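Local coordinates for delta toxin (Clostridium perfringens, PDB 2YGT), which probably damages host cells by forming beta-barrel pores in their membranes, as a haemolytic toxin, at residues Ser105-Ser111 against Gly230-Pro236; Val48-Asp54 against Asp282-Ile288. One frame throughout, in Å; residues are numbered along the deposited sequence.

Contact 1 of 2, residues Ser105-Ser111 against Gly230-Pro236; sequences SVKIVDS and GVVLTAP
A chi1 of 60° on Thr234 sets OG1 between the backbone N and the carbonyl carbon, and a chi1 of -60° on Val109 gives its CG2 the same placement; the two branched side chains then cross at about a right angle. The Thr234 methyl, CG2, rests 3.8 Å from both CG1 and CG2 of Val109, and Val109 CG2 also meets Val232 CG1. Thr234 OG1 shares a water with Ser105, the water donating to Ser105 O at 2.9 Å, so a solvent molecule joins the two segments where the strand pairing runs out.

The face of Ile108, Leu233 and Val231 is mostly hydrocarbon, with Val106 and Ala235 at its end. Val106 splits its branches, CG1 meeting Leu233 CD2 at 4.0 Å and CG2 meeting the Ala235 methyl, while Ile108 turns CG2 to Val231 CB. Leu97 of strand 84-99 covers this face further.

Between the faces runs an antiparallel backbone pairing. Lys107 and Thr234 form a hydrogen-bonded pair, Lys107 N to Thr234 O at 3.0 Å and Thr234 N to Lys107 O at 2.8 Å. Beyond Ile108 the register slips by one residue: Val109 N donates to Val232 O at 2.8 Å, but Val232 N donates to Asp110 O, also at 2.8 Å and with a more bent N-H...O angle of 145°.

After the slip, Asp110 OD1 accepts from Ser111 N through its anti lone pair, which probably helps to fix the carboxylate's rotation. Ser111 OG is hydrogen-bonded to Gln163. Asp110 and Asp166 belong to a second zinc site; a zinc ion lies about 4 Å from the Asp110 side chain (nearest atoms), not bound to this chain. Val109 and Asp110, opposite the single Val232, fit a classic beta bulge, here in an outermost strand of a seven-stranded antiparallel sheet.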
loop_
_atom_site.group_PDB
_atom_site.type_symbol
_atom_site.label_atom_id
_atom_site.label_comp_id
_atom_site.label_asym_id
_atom_site.label_seq_id
_atom_site.Cartn_x
_atom_site.Cartn_y
_atom_site.Cartn_z
ATOM N N SER A 105 14.435 -21.045 -4.195
ATOM C CA SER A 105 15.347 -20.064 -3.612
ATOM C C SER A 105 15.230 -18.661 -4.228
ATOM O O SER A 105 16.218 -17.931 -4.336
ATOM C CB SER A 105 16.794 -20.569 -3.636
ATOM O OG SER A 105 17.185 -20.959 -4.934
ATOM N N VAL A 106 14.015 -18.294 -4.624
ATOM C CA VAL A 106 13.696 -16.909 -4.939
ATOM C C VAL A 106 13.333 -16.245 -3.622
ATOM O O VAL A 106 12.556 -16.797 -2.848
ATOM C CB VAL A 106 12.510 -16.813 -5.912
ATOM C CG1 VAL A 106 12.134 -15.351 -6.164
ATOM C CG2 VAL A 106 12.837 -17.526 -7.211
ATOM N N LYS A 107 13.898 -15.071 -3.358
ATOM C CA LYS A 107 13.726 -14.437 -2.055
ATOM C C LYS A 107 13.334 -12.965 -2.122
ATOM O O LYS A 107 13.814 -12.218 -2.974
ATOM C CB LYS A 107 15.010 -14.557 -1.232
ATOM C CG LYS A 107 15.411 -15.972 -0.873
ATOM C CD LYS A 107 16.817 -16.002 -0.299
ATOM C CE LYS A 107 17.265 -17.421 0.016
ATOM N NZ LYS A 107 18.669 -17.454 0.520
ATOM N N ILE A 108 12.464 -12.557 -1.203
ATOM C CA ILE A 108 12.262 -11.142 -0.923
ATOM C C ILE A 108 13.368 -10.725 0.037
ATOM O O ILE A 108 13.407 -11.189 1.174
ATOM C CB ILE A 108 10.901 -10.878 -0.256
ATOM C CG1 ILE A 108 9.760 -11.427 -1.119
ATOM C CG2 ILE A 108 10.712 -9.389 0.001
ATOM C CD1 ILE A 108 8.380 -11.199 -0.529
ATOM N N VAL A 109 14.277 -9.868 -0.412
ATOM C CA VAL A 109 15.425 -9.512 0.419
ATOM C C VAL A 109 15.324 -8.125 1.054
ATOM O O VAL A 109 16.136 -7.768 1.909
ATOM C CB VAL A 109 16.753 -9.652 -0.354
ATOM C CG1 VAL A 109 16.939 -11.093 -0.816
ATOM C CG2 VAL A 109 16.787 -8.687 -1.528
ATOM N N ASP A 110 14.327 -7.352 0.638
ATOM C CA ASP A 110 14.041 -6.074 1.280
ATOM C C ASP A 110 12.717 -5.504 0.786
ATOM O O ASP A 110 12.222 -5.887 -0.275
ATOM C CB ASP A 110 15.174 -5.071 1.050
ATOM C CG ASP A 110 15.481 -4.246 2.288
ATOM O OD1 ASP A 110 14.533 -3.890 3.019
ATOM O OD2 ASP A 110 16.669 -3.959 2.536
ATOM N N SER A 111 12.143 -4.594 1.566
ATOM C CA SER A 111 10.871 -3.977 1.210
ATOM C C SER A 111 10.657 -2.653 1.937
ATOM O O SER A 111 11.305 -2.368 2.943
ATOM C CB SER A 111 9.711 -4.933 1.505
ATOM O OG SER A 111 9.677 -5.305 2.871
ATOM N N GLY A 230 6.829 -1.370 -1.978
ATOM C CA GLY A 230 7.906 -1.933 -2.774
ATOM C C GLY A 230 8.640 -3.123 -2.186
ATOM O O GLY A 230 8.862 -3.202 -0.979
ATOM N N VAL A 231 9.028 -4.053 -3.055
ATOM C CA VAL A 231 9.834 -5.195 -2.641
ATOM C C VAL A 231 11.016 -5.411 -3.578
ATOM O O VAL A 231 11.034 -4.919 -4.706
ATOM C CB VAL A 231 9.016 -6.505 -2.608
ATOM C CG1 VAL A 231 7.781 -6.364 -1.721
ATOM C CG2 VAL A 231 8.642 -6.927 -4.021
ATOM N N VAL A 232 12.003 -6.155 -3.097
ATOM C CA VAL A 232 13.129 -6.554 -3.920
ATOM C C VAL A 232 13.237 -8.069 -3.878
ATOM O O VAL A 232 13.304 -8.660 -2.801
ATOM C CB VAL A 232 14.459 -5.947 -3.419
ATOM C CG1 VAL A 232 15.595 -6.325 -4.358
ATOM C CG2 VAL A 232 14.353 -4.437 -3.294
ATOM N N LEU A 233 13.234 -8.697 -5.049
ATOM C CA LEU A 233 13.405 -10.143 -5.131
ATOM C C LEU A 233 14.761 -10.516 -5.718
ATOM O O LEU A 233 15.267 -9.846 -6.620
ATOM C CB LEU A 233 12.297 -10.782 -5.975
ATOM C CG LEU A 233 10.917 -10.993 -5.347
ATOM C CD1 LEU A 233 10.215 -9.669 -5.146
ATOM C CD2 LEU A 233 10.083 -11.900 -6.233
ATOM N N THR A 234 15.347 -11.586 -5.195
ATOM C CA THR A 234 16.537 -12.167 -5.797
ATOM C C THR A 234 16.235 -13.579 -6.278
ATOM O O THR A 234 15.283 -14.215 -5.823
ATOM C CB THR A 234 17.730 -12.210 -4.819
ATOM O OG1 THR A 234 17.387 -12.996 -3.670
ATOM C CG2 THR A 234 18.124 -10.801 -4.383
ATOM N N ALA A 235 17.052 -14.066 -7.202
ATOM C CA ALA A 235 16.878 -15.408 -7.731
ATOM C C ALA A 235 18.205 -15.922 -8.273
ATOM O O ALA A 235 18.983 -15.152 -8.839
ATOM C CB ALA A 235 15.812 -15.410 -8.823
ATOM N N PRO A 236 18.479 -17.223 -8.083
ATOM C CA PRO A 236 19.690 -17.848 -8.625
ATOM C C PRO A 236 19.829 -17.537 -10.110
ATOM O O PRO A 236 18.822 -17.431 -10.808
ATOM C CB PRO A 236 19.439 -19.341 -8.407
ATOM C CG PRO A 236 18.543 -19.390 -7.215
ATOM C CD PRO A 236 17.653 -18.180 -7.327
HETATM O O HOH W 1 18.080 -15.736 -4.466
#

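Contact 2 of 2, residues Val48-Asp54 against Asp282-Ile288; sequences VDASFVD and DWEKHTI. With ZN (zinc ion), chain B.
Phe52 packs into the turn joining strands 263-282 and 287-291, where His286 and Thr287 both face Asp282 in a G1 beta bulge. This is the tight part of the contact. His286 has the left-handed backbone conformation (phi 56°) of the first bulge position, and its CA sits over one face of the Phe52 ring, 3.6 Å from its centroid, a CH-pi contact. The CE2 edge of the same ring points at the face of the Trp283 five-membered ring, an edge-to-face pair with planes at 83°. Farther along, Ile288 CD1 reaches Val48 CG2 at 3.6 Å, its CG1 anti to the backbone N (chi1 -167°), and Ala50 adds its methyl beside Ile288 CB.

The outer side of the turn is more open and polar. Exposed Glu284 and Lys285 make no contact with residues 48-54; instead Glu284 N closes an Asx turn on Asp282 OD1, Lys285 N adds the Asx-motif bond, and Lys285 NZ forms a salt bridge with Asp282 OD2. No hydrogen bond crosses between the segments. At the partly exposed end a zinc ion joins them: Asp54 OD1 binds it at 2.2 Å, and the His286 ring, stacked on Tyr32, through NE2 at 2.3 Å.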
loop_
_atom_site.group_PDB
_atom_site.type_symbol
_atom_site.label_atom_id
_atom_site.label_comp_id
_atom_site.label_asym_id
_atom_site.label_seq_id
_atom_site.Cartn_x
_atom_site.Cartn_y
_atom_site.Cartn_z
ATOM N N VAL A 48 1.544 -3.501 -10.964
ATOM C CA VAL A 48 2.901 -3.858 -10.576
ATOM C C VAL A 48 3.910 -3.398 -11.617
ATOM O O VAL A 48 3.783 -3.707 -12.801
ATOM C CB VAL A 48 3.057 -5.372 -10.343
ATOM C CG1 VAL A 48 2.362 -5.779 -9.056
ATOM C CG2 VAL A 48 2.521 -6.161 -11.533
ATOM N N ASP A 49 4.902 -2.641 -11.167
ATOM C CA ASP A 49 6.008 -2.240 -12.021
ATOM C C ASP A 49 7.228 -3.048 -11.619
ATOM O O ASP A 49 7.768 -2.871 -10.528
ATOM C CB ASP A 49 6.302 -0.745 -11.877
ATOM C CG ASP A 49 5.128 0.124 -12.288
ATOM O OD1 ASP A 49 4.442 -0.223 -13.274
ATOM O OD2 ASP A 49 4.895 1.160 -11.630
ATOM N N ALA A 50 7.654 -3.948 -12.494
ATOM C CA ALA A 50 8.844 -4.742 -12.233
ATOM C C ALA A 50 10.051 -4.176 -12.973
ATOM O O ALA A 50 9.992 -3.908 -14.172
ATOM C CB ALA A 50 8.609 -6.191 -12.626
ATOM N N SER A 51 11.147 -3.987 -12.247
ATOM C CA SER A 51 12.401 -3.592 -12.865
ATOM C C SER A 51 13.408 -4.721 -12.742
ATOM O O SER A 51 14.010 -4.907 -11.684
ATOM C CB SER A 51 12.955 -2.326 -12.215
ATOM O OG SER A 51 12.185 -1.199 -12.578
ATOM N N PHE A 52 13.569 -5.480 -13.822
ATOM C CA PHE A 52 14.541 -6.564 -13.866
ATOM C C PHE A 52 15.938 -5.997 -14.082
ATOM O O PHE A 52 16.209 -5.355 -15.098
ATOM C CB PHE A 52 14.209 -7.547 -14.995
ATOM C CG PHE A 52 12.907 -8.277 -14.813
ATOM C CD1 PHE A 52 11.718 -7.718 -15.252
ATOM C CD2 PHE A 52 12.872 -9.528 -14.216
ATOM C CE1 PHE A 52 10.517 -8.385 -15.090
ATOM C CE2 PHE A 52 11.676 -10.202 -14.052
ATOM C CZ PHE A 52 10.494 -9.628 -14.488
ATOM N N VAL A 53 16.828 -6.227 -13.126
ATOM C CA VAL A 53 18.197 -5.762 -13.267
ATOM C C VAL A 53 19.093 -6.879 -13.779
ATOM O O VAL A 53 19.104 -7.977 -13.224
ATOM C CB VAL A 53 18.763 -5.234 -11.940
ATOM C CG1 VAL A 53 20.203 -4.787 -12.128
ATOM C CG2 VAL A 53 17.905 -4.094 -11.407
ATOM N N ASP A 54 19.829 -6.596 -14.850
ATOM C CA ASP A 54 20.852 -7.508 -15.350
ATOM C C ASP A 54 22.238 -6.984 -14.999
ATOM O O ASP A 54 22.722 -6.016 -15.587
ATOM C CB ASP A 54 20.708 -7.736 -16.856
ATOM C CG ASP A 54 19.638 -8.753 -17.182
ATOM O OD1 ASP A 54 18.947 -9.182 -16.238
ATOM O OD2 ASP A 54 19.489 -9.123 -18.366
ATOM N N ASP A 282 8.736 -13.701 -15.423
ATOM C CA ASP A 282 9.634 -14.368 -16.347
ATOM C C ASP A 282 10.969 -13.628 -16.321
ATOM O O ASP A 282 11.097 -12.539 -16.880
ATOM C CB ASP A 282 9.038 -14.397 -17.756
ATOM C CG ASP A 282 9.757 -15.365 -18.673
ATOM O OD1 ASP A 282 11.003 -15.423 -18.619
ATOM O OD2 ASP A 282 9.076 -16.069 -19.449
ATOM N N TRP A 283 11.951 -14.217 -15.649
ATOM C CA TRP A 283 13.246 -13.573 -15.459
ATOM C C TRP A 283 14.103 -13.587 -16.723
ATOM O O TRP A 283 15.104 -12.878 -16.805
ATOM C CB TRP A 283 14.007 -14.228 -14.306
ATOM C CG TRP A 283 13.318 -14.117 -12.979
ATOM C CD1 TRP A 283 12.157 -14.730 -12.603
ATOM C CD2 TRP A 283 13.756 -13.363 -11.843
ATOM N NE1 TRP A 283 11.842 -14.398 -11.305
ATOM C CE2 TRP A 283 12.811 -13.557 -10.817
ATOM C CE3 TRP A 283 14.857 -12.535 -11.596
ATOM C CZ2 TRP A 283 12.930 -12.957 -9.567
ATOM C CZ3 TRP A 283 14.976 -11.940 -10.350
ATOM C CH2 TRP A 283 14.019 -12.154 -9.353
ATOM N N GLU A 284 13.716 -14.398 -17.702
ATOM C CA GLU A 284 14.444 -14.441 -18.967
ATOM C C GLU A 284 13.921 -13.376 -19.917
ATOM O O GLU A 284 14.694 -12.630 -20.517
ATOM C CB GLU A 284 14.341 -15.820 -19.623
ATOM C CG GLU A 284 15.361 -16.837 -19.129
ATOM C CD GLU A 284 15.287 -18.156 -19.889
ATOM O OE1 GLU A 284 14.315 -18.355 -20.650
ATOM O OE2 GLU A 284 16.201 -18.993 -19.724
ATOM N N LYS A 285 12.600 -13.305 -20.042
ATOM C CA LYS A 285 11.970 -12.350 -20.944
ATOM C C LYS A 285 11.751 -10.993 -20.282
ATOM O O LYS A 285 11.306 -10.049 -20.932
ATOM C CB LYS A 285 10.636 -12.898 -21.454
ATOM C CG LYS A 285 10.738 -14.226 -22.188
ATOM C CD LYS A 285 9.361 -14.723 -22.609
ATOM C CE LYS A 285 9.432 -16.126 -23.198
ATOM N NZ LYS A 285 9.899 -17.123 -22.194
ATOM N N HIS A 286 12.067 -10.901 -18.993
ATOM C CA HIS A 286 11.854 -9.672 -18.228
ATOM C C HIS A 286 10.400 -9.207 -18.274
ATOM O O HIS A 286 10.119 -8.056 -18.607
ATOM C CB HIS A 286 12.757 -8.544 -18.737
ATOM C CG HIS A 286 14.196 -8.931 -18.870
ATOM N ND1 HIS A 286 14.872 -8.870 -20.070
ATOM C CD2 HIS A 286 15.088 -9.384 -17.959
ATOM C CE1 HIS A 286 16.119 -9.265 -19.892
ATOM N NE2 HIS A 286 16.276 -9.583 -18.619
ATOM N N THR A 287 9.475 -10.101 -17.945
ATOM C CA THR A 287 8.063 -9.752 -17.976
ATOM C C THR A 287 7.371 -10.115 -16.674
ATOM O O THR A 287 7.783 -11.035 -15.967
ATOM C CB THR A 287 7.315 -10.450 -19.139
ATOM O OG1 THR A 287 7.298 -11.867 -18.921
ATOM C CG2 THR A 287 7.976 -10.140 -20.482
ATOM N N ILE A 288 6.317 -9.373 -16.363
ATOM C CA ILE A 288 5.450 -9.705 -15.246
ATOM C C ILE A 288 4.021 -9.782 -15.773
ATOM O O ILE A 288 3.518 -8.834 -16.374
ATOM C CB ILE A 288 5.587 -8.689 -14.077
ATOM C CG1 ILE A 288 4.911 -9.233 -12.819
ATOM C CG2 ILE A 288 5.024 -7.327 -14.463
ATOM C CD1 ILE A 288 5.284 -8.498 -11.547
HETATM ZN ZN ZN B . 17.600 -10.715 -17.135
#

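Both contacts reach the same seven-stranded sheet and are largely buried, yet they use it differently. Contact 1 is pairing within the sheet, between its outermost strand and the neighbour, so backbone hydrogen bonds dominate. Contact 2 is packing against the sheet: strand 45-54 meets a turn of the other large sheet through rings, methyls and a metal. Trp283 connects the two, with its CH2 lying 3.8 Å from Ala235 CB, and their centres are about 12 Å apart. Polar side-chain and solvent chemistry gathers near the more exposed ends of each, as a water and a carboxylate of a second zinc site in contact 1 and as a bound zinc in contact 2.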